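Local coordinates for alpha-galactosidase (Umbelopsis vinacea, PDB 3A5V), which probably hydrolyses terminal, non-reducing alpha-galactosidic bonds, as a tetrameric, N-glycosylated glycoside hydrolase of family 27, at residues A[326-331]-A[383-388]; A[335-340]-A[378-383]; A[33-38]-A[272-277]; A[253-258]-A[281-286]. All coordinates share one frame; numbering follows the deposited sequence.

Interaction 1 of 4, residues A[326-331]-A[383-388]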
# COMPACT_ATOMS: atom_id res chain seq x y z
N ILE A 326 4.38 -17.03 -28.78
CA ILE A 326 3.46 -15.99 -29.28
C ILE A 326 4.18 -14.66 -29.50
O ILE A 326 4.78 -14.11 -28.57
CB ILE A 326 2.27 -15.75 -28.32
CG1 ILE A 326 1.55 -17.07 -28.01
CG2 ILE A 326 1.29 -14.72 -28.91
CD1 ILE A 326 0.93 -17.13 -26.66
N LEU A 327 4.08 -14.15 -30.73
CA LEU A 327 4.51 -12.78 -31.03
C LEU A 327 3.29 -11.89 -30.95
O LEU A 327 2.30 -12.13 -31.64
CB LEU A 327 5.11 -12.70 -32.45
CG LEU A 327 6.25 -13.69 -32.73
CD1 LEU A 327 6.48 -13.78 -34.24
CD2 LEU A 327 7.50 -13.26 -31.99
N LEU A 328 3.35 -10.88 -30.10
CA LEU A 328 2.19 -10.00 -29.93
C LEU A 328 2.59 -8.57 -30.25
O LEU A 328 3.55 -8.02 -29.69
CB LEU A 328 1.63 -10.10 -28.50
CG LEU A 328 0.38 -9.28 -28.10
CD1 LEU A 328 -0.29 -9.97 -26.92
CD2 LEU A 328 0.76 -7.86 -27.72
N ASN A 329 1.81 -7.98 -31.15
CA ASN A 329 2.04 -6.63 -31.64
C ASN A 329 0.91 -5.72 -31.16
O ASN A 329 -0.15 -5.67 -31.78
CB ASN A 329 2.12 -6.64 -33.18
CG ASN A 329 2.28 -5.22 -33.76
OD1 ASN A 329 2.61 -4.28 -33.04
ND2 ASN A 329 2.00 -5.08 -35.05
N ALA A 330 1.15 -5.01 -30.07
CA ALA A 330 0.14 -4.09 -29.53
C ALA A 330 0.13 -2.72 -30.21
O ALA A 330 -0.65 -1.84 -29.82
CB ALA A 330 0.32 -3.92 -28.00
N GLY A 331 1.00 -2.55 -31.22
CA GLY A 331 1.08 -1.31 -31.99
C GLY A 331 -0.05 -1.17 -33.00
O GLY A 331 -0.71 -2.16 -33.34
N HIS A 383 -2.45 -4.80 -33.35
CA HIS A 383 -3.19 -5.40 -32.23
C HIS A 383 -3.30 -6.91 -32.39
O HIS A 383 -4.31 -7.51 -31.99
CB HIS A 383 -4.59 -4.78 -32.11
CG HIS A 383 -4.59 -3.29 -31.92
ND1 HIS A 383 -5.75 -2.54 -31.87
CD2 HIS A 383 -3.56 -2.41 -31.74
CE1 HIS A 383 -5.44 -1.27 -31.67
NE2 HIS A 383 -4.12 -1.16 -31.59
N GLY A 384 -2.26 -7.51 -32.97
CA GLY A 384 -2.33 -8.87 -33.50
C GLY A 384 -1.33 -9.82 -32.86
O GLY A 384 -0.43 -9.39 -32.12
N VAL A 385 -1.53 -11.11 -33.14
CA VAL A 385 -0.64 -12.19 -32.68
C VAL A 385 -0.26 -13.12 -33.82
O VAL A 385 -0.99 -13.22 -34.81
CB VAL A 385 -1.28 -13.06 -31.53
CG1 VAL A 385 -1.33 -12.29 -30.18
CG2 VAL A 385 -2.68 -13.62 -31.95
N ARG A 386 0.89 -13.77 -33.68
CA ARG A 386 1.14 -15.03 -34.37
C ARG A 386 1.35 -16.07 -33.28
O ARG A 386 2.14 -15.84 -32.35
CB ARG A 386 2.35 -14.97 -35.32
CG ARG A 386 2.19 -13.97 -36.50
CD ARG A 386 1.08 -14.39 -37.49
NE ARG A 386 1.42 -15.61 -38.23
CZ ARG A 386 2.20 -15.65 -39.32
NH1 ARG A 386 2.75 -14.53 -39.79
NH2 ARG A 386 2.44 -16.82 -39.92
N LEU A 387 0.63 -17.18 -33.39
CA LEU A 387 0.63 -18.24 -32.39
C LEU A 387 1.33 -19.45 -33.00
O LEU A 387 0.84 -20.03 -33.98
CB LEU A 387 -0.81 -18.61 -31.99
CG LEU A 387 -0.97 -19.86 -31.11
CD1 LEU A 387 -0.21 -19.72 -29.80
CD2 LEU A 387 -2.44 -20.19 -30.85
N LEU A 388 2.46 -19.83 -32.40
CA LEU A 388 3.34 -20.83 -32.99
C LEU A 388 3.53 -22.01 -32.06
O LEU A 388 3.56 -21.84 -30.82
CB LEU A 388 4.74 -20.24 -33.28
CG LEU A 388 4.77 -18.89 -34.03
CD1 LEU A 388 6.21 -18.35 -34.07
CD2 LEU A 388 4.17 -19.03 -35.44
O HOH W 1 -1.88 0.68 -30.03
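Ile-326 lies side by side with both Val-385 and Leu-387, all three pointing the same way from one face of an antiparallel sheet. Its branches divide the work. CG1 of Ile-326 touches CD1 of Leu-387 at 3.7 Å, while CG2 of Ile-326 meets CG1 of Val-385 at 3.8 Å. Leu-328, on the same face, lies aslant to Val-385. Its CG, anti to the backbone N (chi1 -179°), is the atom that meets Val-385 CG1, at 4.0 Å. Leu-327, Asn-329 and Arg-386 point to the other face. The backbones pair through Leu-327 with Arg-386 and Asn-329 with Gly-384. At the strand end His-383 and Gly-384 both face Asn-329, a G1 beta bulge. There His-383 N donates to Gly-331 O at 3.2 Å, and Asn-329 OD1 accepts from Gly-331 N in an Asx turn. CD2 of the His-383 ring comes within 3.3 Å of Gly-331 O. Its ND1 is hydrogen-bonded to Glu-253 and its NE2 to Asp-332. An alanine in place of His-383 would probably leave Glu-253 and Asp-332 without these ring partners and remove the stack on Phe-194. These central strands belong to the C-terminal beta sandwich domain. Val-256 and Thr-259 of helix 251-263 pack on the Val-385 face, and strands 335-340 and 375-380 cover the Leu-327 face.

Interaction 2 of 4, residues A[335-340]-A[378-383]; sequences AKMTAT and LDVPAH
Lys-336 and Asp-379 lie side by side on the outer face of an antiparallel strand pair in the C-terminal beta sandwich domain. Strands 335-340 and 375-380 form this two-stranded sheet. Between 335-337 and 378-380 there are two hydrogen-bonded pairs; beyond them Ala-339 pairs with Ile-376. In the first, Ala-335 N donates to Val-380 O at 2.9 Å, and Val-380 N returns a bond to Ala-335 O. In the second, Met-337 N donates to Leu-378 O at 2.8 Å, and Leu-378 N donates to Met-337 O at 2.9 Å. Lys-336 and Asp-379 are the non-hydrogen-bonded pair between them. Two of the strand carbonyls also serve the larger sheet. Val-380 O takes a second bond from Asn-329 ND2, and Asp-379 O accepts from Arg-386 NH1. Farther along, Thr-338 OG1 is bonded to the hydroxyl of Thr-377. Thr-340 is the N-cap of helix 341-344, and its OG1 bonds to Asp-343 N.

The opposite face is apolar. Met-337 crosses Val-380 at a slant, its CG 3.8 Å from Val-380 CG2. The same CG2 lies 3.8 Å from Met-337 SD. Leu-327 and Leu-388 of the other sheet pack against this face, touching Met-337 and Leu-378 respectively. On the exposed face the charges pair with each other. The lysine chain bends at its last torsion (chi4 -72°), which turns NZ back to the carboxylate. Lys-336 NZ meets Asp-379 OD1 at 2.8 Å on its syn side, 27° out of the carboxylate plane.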
# COMPACT_ATOMS: atom_id res chain seq x y z
N ALA A 335 3.67 -5.23 -38.12
CA ALA A 335 5.12 -5.19 -37.96
C ALA A 335 5.73 -6.57 -38.13
O ALA A 335 5.08 -7.58 -37.83
CB ALA A 335 5.50 -4.60 -36.59
N LYS A 336 6.97 -6.60 -38.60
CA LYS A 336 7.75 -7.83 -38.61
C LYS A 336 8.38 -8.02 -37.24
O LYS A 336 9.14 -7.16 -36.77
CB LYS A 336 8.80 -7.79 -39.74
CG LYS A 336 8.18 -7.98 -41.12
CD LYS A 336 9.20 -8.26 -42.21
CE LYS A 336 8.59 -8.01 -43.59
NZ LYS A 336 7.62 -9.06 -43.94
N MET A 337 8.05 -9.13 -36.57
CA MET A 337 8.61 -9.40 -35.24
C MET A 337 9.52 -10.62 -35.26
O MET A 337 9.27 -11.57 -36.00
CB MET A 337 7.48 -9.61 -34.21
CG MET A 337 6.54 -8.40 -34.02
SD MET A 337 5.32 -8.68 -32.70
CE MET A 337 6.38 -9.21 -31.32
N THR A 338 10.56 -10.59 -34.41
CA THR A 338 11.58 -11.66 -34.35
C THR A 338 11.69 -12.27 -32.96
O THR A 338 11.82 -11.54 -31.96
CB THR A 338 12.98 -11.10 -34.76
OG1 THR A 338 12.90 -10.61 -36.09
CG2 THR A 338 14.07 -12.17 -34.67
N ALA A 339 11.63 -13.60 -32.89
CA ALA A 339 11.90 -14.35 -31.66
C ALA A 339 13.18 -15.15 -31.89
O ALA A 339 13.30 -15.83 -32.91
CB ALA A 339 10.75 -15.30 -31.34
N THR A 340 14.12 -15.05 -30.96
CA THR A 340 15.36 -15.82 -31.05
C THR A 340 15.23 -17.07 -30.17
O THR A 340 14.41 -17.10 -29.25
CB THR A 340 16.57 -15.00 -30.57
OG1 THR A 340 16.52 -14.86 -29.15
CG2 THR A 340 16.58 -13.59 -31.22
N LEU A 378 8.42 -12.92 -38.43
CA LEU A 378 7.08 -13.04 -39.05
C LEU A 378 6.33 -11.71 -39.05
O LEU A 378 6.53 -10.88 -38.15
CB LEU A 378 6.23 -14.07 -38.31
CG LEU A 378 6.66 -15.54 -38.31
CD1 LEU A 378 5.72 -16.33 -37.42
CD2 LEU A 378 6.67 -16.12 -39.72
N ASP A 379 5.44 -11.56 -40.03
CA ASP A 379 4.48 -10.45 -40.05
C ASP A 379 3.42 -10.64 -38.96
O ASP A 379 2.79 -11.69 -38.88
CB ASP A 379 3.76 -10.41 -41.40
CG ASP A 379 4.66 -9.99 -42.53
OD1 ASP A 379 5.31 -8.94 -42.42
OD2 ASP A 379 4.70 -10.70 -43.55
N VAL A 380 3.22 -9.60 -38.15
CA VAL A 380 2.20 -9.63 -37.10
C VAL A 380 1.29 -8.41 -37.28
O VAL A 380 1.77 -7.28 -37.32
CB VAL A 380 2.85 -9.64 -35.69
CG1 VAL A 380 1.79 -9.93 -34.62
CG2 VAL A 380 4.01 -10.67 -35.62
N PRO A 381 -0.03 -8.64 -37.43
CA PRO A 381 -0.97 -7.54 -37.65
C PRO A 381 -1.01 -6.55 -36.47
O PRO A 381 -0.62 -6.90 -35.34
CB PRO A 381 -2.32 -8.25 -37.78
CG PRO A 381 -1.98 -9.65 -38.19
CD PRO A 381 -0.71 -9.95 -37.44
N ALA A 382 -1.48 -5.33 -36.74
CA ALA A 382 -1.81 -4.36 -35.67
C ALA A 382 -2.75 -5.00 -34.64
O ALA A 382 -3.72 -5.68 -35.03
CB ALA A 382 -2.48 -3.14 -36.29
N HIS A 383 -2.45 -4.80 -33.35
CA HIS A 383 -3.19 -5.40 -32.23
C HIS A 383 -3.30 -6.91 -32.39
O HIS A 383 -4.31 -7.51 -31.99
CB HIS A 383 -4.59 -4.78 -32.11
CG HIS A 383 -4.59 -3.29 -31.92
ND1 HIS A 383 -5.75 -2.54 -31.87
CD2 HIS A 383 -3.56 -2.41 -31.74
CE1 HIS A 383 -5.44 -1.27 -31.67
NE2 HIS A 383 -4.12 -1.16 -31.59

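Interaction 3 of 4, residues A[33-38]-A[272-277]; sequences KAIASS and NDVTNI. With NAG (2-acetamido-2-deoxy-beta-D-glucopyranose), chain C.
Ala-34 points its methyl group toward the loop 272-277. Its CB sits 3.3 Å from Val-274 O, the closest approach between the two segments. Beside it Ile-35 crosses Val-274 and rests its CG1 against both valine methyls, 3.9 Å from Val-274 CG2 and 4.0 Å from Val-274 CG1. Ile-35 and Val-274 make the buried, apolar part. No hydrogen bond spans the contact.

Toward solvent the fit is thinner. Ser-38 offers its CB to Ile-277 CD1 at 3.9 Å. OG of Ser-38 sits between the backbone N and the carbonyl carbon (chi1 64°) and donates to Ala-34 O. A valine in place of Ser-38 has no OG, and would probably leave Ala-34 O to the backbone N of this residue and Leu-40 N without its weak partner. Thr-275 is exposed. Its OG1 and N both donate to Asp-273 OD1, the N closing an Asx turn within the loop. Asn-276 points away from the helix and carries an N-linked sugar, its ND2 bonded to NAG C1.

The contact joins helix 25-38 to the loop between strand 268-270 and helix 279-285, where the TIM barrel closes. Trp-13 of strand 11-14 and Leu-40 of helix 40-43 touch both Ile-35 and Val-274.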
# COMPACT_ATOMS: atom_id res chain seq x y z
N LYS A 33 -28.77 -26.02 -26.19
CA LYS A 33 -28.98 -26.80 -27.41
C LYS A 33 -28.12 -26.30 -28.56
O LYS A 33 -27.61 -27.09 -29.35
CB LYS A 33 -30.48 -26.84 -27.79
CG LYS A 33 -31.27 -27.70 -26.78
CD LYS A 33 -32.80 -27.73 -27.03
CE LYS A 33 -33.46 -28.50 -25.86
NZ LYS A 33 -34.94 -28.56 -26.00
N ALA A 34 -27.94 -24.98 -28.65
CA ALA A 34 -27.02 -24.39 -29.63
C ALA A 34 -25.55 -24.77 -29.36
O ALA A 34 -24.81 -25.10 -30.29
CB ALA A 34 -27.21 -22.86 -29.65
N ILE A 35 -25.13 -24.72 -28.09
CA ILE A 35 -23.81 -25.18 -27.66
C ILE A 35 -23.56 -26.63 -28.10
O ILE A 35 -22.52 -26.92 -28.70
CB ILE A 35 -23.60 -24.97 -26.14
CG1 ILE A 35 -23.43 -23.47 -25.82
CG2 ILE A 35 -22.35 -25.75 -25.59
CD1 ILE A 35 -23.68 -23.10 -24.35
N ALA A 36 -24.53 -27.52 -27.84
CA ALA A 36 -24.42 -28.91 -28.29
C ALA A 36 -24.42 -29.04 -29.81
O ALA A 36 -23.55 -29.70 -30.38
CB ALA A 36 -25.56 -29.76 -27.69
N SER A 37 -25.37 -28.40 -30.48
CA SER A 37 -25.57 -28.59 -31.93
C SER A 37 -24.48 -27.94 -32.79
O SER A 37 -24.12 -28.48 -33.86
CB SER A 37 -26.95 -28.08 -32.37
OG SER A 37 -27.09 -26.68 -32.21
N SER A 38 -23.95 -26.82 -32.33
CA SER A 38 -22.92 -26.10 -33.09
C SER A 38 -21.57 -26.81 -33.08
O SER A 38 -20.69 -26.46 -33.86
CB SER A 38 -22.71 -24.70 -32.51
OG SER A 38 -22.22 -24.79 -31.18
N ASN A 272 -20.73 -14.49 -24.93
CA ASN A 272 -21.21 -14.06 -26.25
C ASN A 272 -22.54 -14.72 -26.64
O ASN A 272 -23.21 -15.32 -25.80
CB ASN A 272 -20.13 -14.33 -27.32
CG ASN A 272 -19.85 -15.82 -27.52
OD1 ASN A 272 -20.42 -16.69 -26.83
ND2 ASN A 272 -18.96 -16.13 -28.45
N ASP A 273 -22.92 -14.60 -27.92
CA ASP A 273 -24.16 -15.22 -28.43
C ASP A 273 -23.81 -16.57 -29.07
O ASP A 273 -22.98 -16.62 -29.99
CB ASP A 273 -24.86 -14.30 -29.42
CG ASP A 273 -26.15 -14.89 -30.00
OD1 ASP A 273 -26.77 -15.82 -29.42
OD2 ASP A 273 -26.57 -14.39 -31.05
N VAL A 274 -24.40 -17.66 -28.56
CA VAL A 274 -24.15 -19.00 -29.12
C VAL A 274 -25.28 -19.45 -30.06
O VAL A 274 -25.18 -20.51 -30.68
CB VAL A 274 -23.91 -20.09 -28.03
CG1 VAL A 274 -22.52 -19.93 -27.39
CG2 VAL A 274 -25.02 -20.07 -26.96
N THR A 275 -26.33 -18.64 -30.18
CA THR A 275 -27.47 -19.02 -31.03
C THR A 275 -27.33 -18.55 -32.49
O THR A 275 -28.08 -18.99 -33.36
CB THR A 275 -28.83 -18.53 -30.45
OG1 THR A 275 -28.86 -17.09 -30.41
CG2 THR A 275 -29.07 -19.11 -29.05
N ASN A 276 -26.39 -17.65 -32.73
CA ASN A 276 -26.09 -17.19 -34.09
C ASN A 276 -24.60 -16.90 -34.13
O ASN A 276 -24.17 -15.81 -33.79
CB ASN A 276 -26.94 -15.96 -34.45
CG ASN A 276 -26.80 -15.55 -35.91
OD1 ASN A 276 -25.87 -15.97 -36.61
ND2 ASN A 276 -27.73 -14.73 -36.37
N ILE A 277 -23.82 -17.91 -34.50
CA ILE A 277 -22.37 -17.84 -34.47
C ILE A 277 -21.89 -17.62 -35.90
O ILE A 277 -22.04 -18.51 -36.74
CB ILE A 277 -21.74 -19.14 -33.88
CG1 ILE A 277 -22.40 -19.55 -32.55
CG2 ILE A 277 -20.22 -18.99 -33.72
CD1 ILE A 277 -21.92 -20.91 -31.99
C1 NAG C . -27.49 -14.43 -37.76
C2 NAG C . -28.91 -14.13 -38.26
C3 NAG C . -28.96 -13.38 -39.59
C4 NAG C . -27.82 -12.37 -39.81
C5 NAG C . -26.48 -12.93 -39.27
C6 NAG C . -25.30 -11.97 -39.37
C7 NAG C . -30.91 -15.50 -38.06
C8 NAG C . -31.57 -16.79 -38.43
N2 NAG C . -29.65 -15.36 -38.45
O3 NAG C . -30.23 -12.75 -39.70
O4 NAG C . -27.75 -12.07 -41.19
O5 NAG C . -26.63 -13.32 -37.92
O6 NAG C . -25.43 -10.92 -38.42
O7 NAG C . -31.53 -14.64 -37.43

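Interaction 4 of 4, residues A[253-258]-A[281-286]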
# COMPACT_ATOMS: atom_id res chain seq x y z
N GLU A 253 -7.97 -8.33 -33.16
CA GLU A 253 -8.07 -8.05 -31.72
C GLU A 253 -8.67 -9.23 -30.93
O GLU A 253 -8.14 -9.59 -29.90
CB GLU A 253 -8.87 -6.78 -31.46
CG GLU A 253 -8.10 -5.53 -31.84
CD GLU A 253 -8.95 -4.26 -31.87
OE1 GLU A 253 -10.20 -4.32 -31.95
OE2 GLU A 253 -8.34 -3.18 -31.81
N TYR A 254 -9.77 -9.82 -31.42
CA TYR A 254 -10.34 -11.03 -30.81
C TYR A 254 -9.37 -12.21 -30.86
O TYR A 254 -9.32 -13.02 -29.92
CB TYR A 254 -11.66 -11.46 -31.47
CG TYR A 254 -12.83 -10.58 -31.08
CD1 TYR A 254 -12.99 -10.15 -29.75
CD2 TYR A 254 -13.78 -10.18 -32.03
CE1 TYR A 254 -14.06 -9.32 -29.38
CE2 TYR A 254 -14.87 -9.35 -31.68
CZ TYR A 254 -15.00 -8.93 -30.35
OH TYR A 254 -16.06 -8.11 -30.01
N ARG A 255 -8.61 -12.32 -31.96
CA ARG A 255 -7.64 -13.39 -32.04
C ARG A 255 -6.58 -13.24 -30.94
O ARG A 255 -6.16 -14.22 -30.32
CB ARG A 255 -6.98 -13.45 -33.43
CG ARG A 255 -6.12 -14.70 -33.63
CD ARG A 255 -5.24 -14.59 -34.87
NE ARG A 255 -5.99 -14.23 -36.07
CZ ARG A 255 -6.77 -15.06 -36.76
NH1 ARG A 255 -6.95 -16.32 -36.36
NH2 ARG A 255 -7.39 -14.62 -37.86
N VAL A 256 -6.15 -12.00 -30.70
CA VAL A 256 -5.17 -11.74 -29.64
C VAL A 256 -5.72 -12.11 -28.27
O VAL A 256 -5.08 -12.82 -27.49
CB VAL A 256 -4.72 -10.25 -29.67
CG1 VAL A 256 -3.74 -9.93 -28.48
CG2 VAL A 256 -4.05 -9.98 -30.94
N HIS A 257 -6.92 -11.62 -28.00
CA HIS A 257 -7.67 -11.86 -26.78
C HIS A 257 -7.79 -13.37 -26.52
O HIS A 257 -7.33 -13.87 -25.49
CB HIS A 257 -9.02 -11.13 -26.97
CG HIS A 257 -10.09 -11.44 -25.95
ND1 HIS A 257 -9.85 -11.51 -24.60
CD2 HIS A 257 -11.43 -11.58 -26.11
CE1 HIS A 257 -10.99 -11.73 -23.96
NE2 HIS A 257 -11.96 -11.76 -24.86
N TYR A 258 -8.30 -14.11 -27.51
CA TYR A 258 -8.46 -15.56 -27.35
C TYR A 258 -7.12 -16.28 -27.15
O TYR A 258 -6.98 -17.16 -26.29
CB TYR A 258 -9.22 -16.14 -28.56
CG TYR A 258 -9.69 -17.56 -28.35
CD1 TYR A 258 -8.83 -18.64 -28.59
CD2 TYR A 258 -10.98 -17.84 -27.90
CE1 TYR A 258 -9.22 -19.95 -28.39
CE2 TYR A 258 -11.40 -19.17 -27.70
CZ TYR A 258 -10.50 -20.22 -27.95
OH TYR A 258 -10.88 -21.54 -27.78
N THR A 281 -16.56 -15.63 -35.97
CA THR A 281 -16.48 -16.10 -34.58
C THR A 281 -16.00 -17.56 -34.52
O THR A 281 -15.15 -17.91 -33.69
CB THR A 281 -17.82 -15.87 -33.84
OG1 THR A 281 -18.02 -14.45 -33.67
CG2 THR A 281 -17.81 -16.54 -32.46
N LYS A 282 -16.52 -18.41 -35.41
CA LYS A 282 -16.15 -19.84 -35.39
C LYS A 282 -14.65 -20.00 -35.62
O LYS A 282 -14.01 -20.83 -34.99
CB LYS A 282 -16.91 -20.62 -36.48
CG LYS A 282 -18.41 -20.76 -36.26
CD LYS A 282 -19.06 -21.54 -37.44
CE LYS A 282 -20.56 -21.74 -37.19
NZ LYS A 282 -21.28 -22.32 -38.39
N GLU A 283 -14.09 -19.20 -36.53
CA GLU A 283 -12.65 -19.24 -36.82
C GLU A 283 -11.81 -19.05 -35.54
O GLU A 283 -10.78 -19.70 -35.36
CB GLU A 283 -12.29 -18.18 -37.87
CG GLU A 283 -10.84 -18.21 -38.31
CD GLU A 283 -10.50 -17.17 -39.38
OE1 GLU A 283 -11.43 -16.68 -40.09
OE2 GLU A 283 -9.30 -16.84 -39.50
N ILE A 284 -12.28 -18.16 -34.66
CA ILE A 284 -11.55 -17.86 -33.41
C ILE A 284 -11.82 -18.87 -32.28
O ILE A 284 -10.91 -19.29 -31.56
CB ILE A 284 -11.85 -16.40 -32.91
CG1 ILE A 284 -11.53 -15.34 -33.99
CG2 ILE A 284 -11.10 -16.10 -31.56
CD1 ILE A 284 -10.05 -15.33 -34.50
N ILE A 285 -13.08 -19.29 -32.11
CA ILE A 285 -13.42 -20.10 -30.93
C ILE A 285 -13.49 -21.61 -31.20
O ILE A 285 -13.67 -22.39 -30.26
CB ILE A 285 -14.71 -19.60 -30.22
CG1 ILE A 285 -15.97 -19.90 -31.05
CG2 ILE A 285 -14.57 -18.07 -29.84
CD1 ILE A 285 -17.30 -19.54 -30.35
N MET A 286 -13.37 -22.03 -32.46
CA MET A 286 -13.51 -23.46 -32.77
C MET A 286 -12.27 -24.07 -33.38
O MET A 286 -12.35 -25.04 -34.15
CB MET A 286 -14.73 -23.73 -33.68
CG MET A 286 -16.07 -23.23 -33.11
SD MET A 286 -17.42 -23.77 -34.21
CE MET A 286 -18.86 -23.13 -33.35
O HOH W 2 -7.77 -18.43 -38.18
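Ile-284 fits between Arg-255 and Tyr-258 of the neighbouring helix. Its CG2 packs on Tyr-258 CB at 3.5 Å. Its CD1 lies over one face of the Arg-255 guanidinium, toward the rim, 3.7 Å from Arg-255 NH1. The Tyr-258 ring receives Ile-284 O over its centre, 3.5 Å above the plane. Ile-285 adds CG2, 4.0 Å from Tyr-258 CE2.

At the outer edge Glu-283 OE2 approaches the guanidinium in its plane. The salt bridge from OE2 to Arg-255 NH2 is long, 3.4 Å, and its hydrogen bond is weak though nearly straight. The two charged planes are turned 47° apart. A water links Arg-255 NH1 with Glu-283 OE2.

Second-shell residues hold these groups. The Arg-255 chain bends at chi3 (-52°), which places NE, and NE is paired with Glu-252. Glu-283 OE1 accepts from Gln-251. Tyr-258 OH is bonded to Tyr-45 OH, which also bonds to Ile-285 O.

Helices 251-263 and 279-285 run at 24° to each other on the outside of the TIM barrel. Apolar packing joins them in the buried part, and the carbonyl over the ring is a close-packed contact. The long, water-assisted ion pair suggests that charge contributes less here than packing.

Interactions 1 and 4 are buried, whereas 2 and 3 are only partly so. Interactions 1 and 2 lie in the C-terminal beta sandwich, on strands that follow each other in the chain, and share His-383. Both rest on backbone ladders, but interaction 2 adds a surface salt bridge. Interactions 3 and 4 belong to the TIM barrel and have no backbone bond across them. Both pack side chains; interaction 4 adds a long ion pair at its outer edge, while interaction 3 has no polar bond across it. They touch where Ile-277 and Ser-38 meet Met-286. Interaction 4 also reaches the sandwich, where Val-256 packs on Gly-384. Interaction 3 stays clear of it, about 17 Å from interactions 1 and 2 between nearest atoms.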